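PDB 1TA9: glycerol dehydrogenase from Schizosaccharomyces pombe, which catalyses the NAD(+)-dependent oxidation of glycerol to dihydroxyacetone, probably with a catalytic zinc ion, and serves in the assimilation of glycerol. Local coordinates for the interface of chains A and B. Coordinates in Å, arbitrary orientation; residue numbers count along the deposited sequence, not the author numbering. Chains: chain A/B, glycerol dehydrogenase.

The interface of chains A and B. Residues chain A 296, 300-301, 304; chain B 66, 257-259.
A helix-capping contact joins two copies of the enzyme across a two-fold symmetric interface: one flank of helix 289-307 of chain A meets the start of helix 258-284 of chain B, and the pair recurs with the chains exchanged. It would link neighbouring subunits of the deposited octamer, although the structure alone does not show that this assembly forms in the cell. A:Glu296 reaches across with its carboxylate and caps the first turn of the B helix. One oxygen, OE1, accepts a hydrogen bond from the backbone N of B:Ala259 at 2.9 Å, while OE2 accepts one from the backbone N of B:Ile258 at 3.0 Å in an almost straight bond, 176° at the hydrogen. Both oxygens use their syn lone pairs, so the forked carboxylate takes two successive N-H groups, one on each oxygen, which fixes its rotation. An extended chain, with CG anti to the backbone N (chi1 -175°), carries the acid this far, and the positive end of the helix dipole would be expected to stabilise its negative charge. A glutamine in its place would probably lose one of the two bonds, since its amide nitrogen would face a backbone N-H, and the charge paired with the helix start would be gone.

Apolar side chains pack beside this polar cap. The methyl CE of A:Met301, brought round by a bend at chi3 (-123°), lies 3.7 Å from CB of B:Ile258, next to the carboxylate. One turn on from A:Glu296, A:Leu300 meets B:Phe66, from strand 64-67, at about a right angle: its CD2 methyl touches the base of the aromatic side chain, 3.7 Å from CB, and also reaches CB of B:Ala259 at 3.9 Å. A turn later, A:Leu304 and B:Phe66 extend towards each other from opposite directions, the CD1 methyl of the leucine 3.9 Å from CE1 at the far end of the ring.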
loop_
_atom_site.group_PDB
_atom_site.type_symbol
_atom_site.label_atom_id
_atom_site.label_comp_id
_atom_site.label_asym_id
_atom_site.label_seq_id
_atom_site.Cartn_x
_atom_site.Cartn_y
_atom_site.Cartn_z
ATOM N N GLU A 296 -25.984 -20.472 -7.162
ATOM C CA GLU A 296 -25.397 -21.131 -5.998
ATOM C C GLU A 296 -25.390 -20.177 -4.805
ATOM O O GLU A 296 -25.668 -20.585 -3.683
ATOM C CB GLU A 296 -23.951 -21.607 -6.255
ATOM C CG GLU A 296 -23.400 -22.410 -5.059
ATOM C CD GLU A 296 -21.886 -22.623 -5.049
ATOM O OE1 GLU A 296 -21.331 -22.789 -3.940
ATOM O OE2 GLU A 296 -21.247 -22.643 -6.122
ATOM N N LEU A 300 -27.448 -22.145 -2.137
ATOM C CA LEU A 300 -26.564 -22.860 -1.228
ATOM C C LEU A 300 -25.849 -21.967 -0.222
ATOM O O LEU A 300 -25.976 -22.165 0.986
ATOM C CB LEU A 300 -25.523 -23.659 -2.013
ATOM C CG LEU A 300 -24.506 -24.422 -1.159
ATOM C CD1 LEU A 300 -25.223 -25.458 -0.303
ATOM C CD2 LEU A 300 -23.477 -25.089 -2.055
ATOM N N MET A 301 -25.095 -20.993 -0.725
ATOM C CA MET A 301 -24.332 -20.094 0.140
ATOM C C MET A 301 -25.195 -19.286 1.094
ATOM O O MET A 301 -24.927 -19.227 2.295
ATOM C CB MET A 301 -23.485 -19.140 -0.708
ATOM C CG MET A 301 -22.421 -19.834 -1.531
ATOM S SD MET A 301 -21.464 -18.663 -2.511
ATOM C CE MET A 301 -21.717 -19.292 -4.179
ATOM N N LEU A 304 -26.900 -21.823 3.676
ATOM C CA LEU A 304 -26.023 -22.296 4.739
ATOM C C LEU A 304 -25.494 -21.136 5.576
ATOM O O LEU A 304 -25.334 -21.260 6.789
ATOM C CB LEU A 304 -24.842 -23.081 4.158
ATOM C CG LEU A 304 -25.168 -24.422 3.495
ATOM C CD1 LEU A 304 -23.880 -25.105 3.058
ATOM C CD2 LEU A 304 -25.930 -25.304 4.475
ATOM N N PHE B 66 -22.452 -30.186 -3.879
ATOM C CA PHE B 66 -21.923 -29.939 -2.542
ATOM C C PHE B 66 -22.485 -31.070 -1.694
ATOM O O PHE B 66 -23.666 -31.416 -1.812
ATOM C CB PHE B 66 -22.388 -28.579 -2.009
ATOM C CG PHE B 66 -21.931 -28.284 -0.602
ATOM C CD1 PHE B 66 -22.704 -28.664 0.491
ATOM C CD2 PHE B 66 -20.724 -27.627 -0.372
ATOM C CE1 PHE B 66 -22.282 -28.391 1.800
ATOM C CE2 PHE B 66 -20.289 -27.349 0.927
ATOM C CZ PHE B 66 -21.068 -27.730 2.015
ATOM N N SER B 257 -18.019 -26.623 -6.141
ATOM C CA SER B 257 -18.849 -25.490 -5.756
ATOM C C SER B 257 -17.949 -24.383 -5.206
ATOM O O SER B 257 -16.805 -24.628 -4.817
ATOM C CB SER B 257 -19.840 -25.907 -4.668
ATOM O OG SER B 257 -19.148 -26.250 -3.478
ATOM N N ILE B 258 -18.466 -23.161 -5.177
ATOM C CA ILE B 258 -17.711 -22.037 -4.640
ATOM C C ILE B 258 -17.662 -22.195 -3.118
ATOM O O ILE B 258 -16.644 -21.922 -2.483
ATOM C CB ILE B 258 -18.389 -20.694 -5.018
ATOM C CG1 ILE B 258 -18.234 -20.455 -6.527
ATOM C CG2 ILE B 258 -17.773 -19.534 -4.219
ATOM C CD1 ILE B 258 -18.972 -19.238 -7.039
ATOM N N ALA B 259 -18.763 -22.665 -2.541
ATOM C CA ALA B 259 -18.846 -22.857 -1.096
ATOM C C ALA B 259 -17.729 -23.760 -0.572
ATOM O O ALA B 259 -17.100 -23.455 0.444
ATOM C CB ALA B 259 -20.207 -23.440 -0.729
#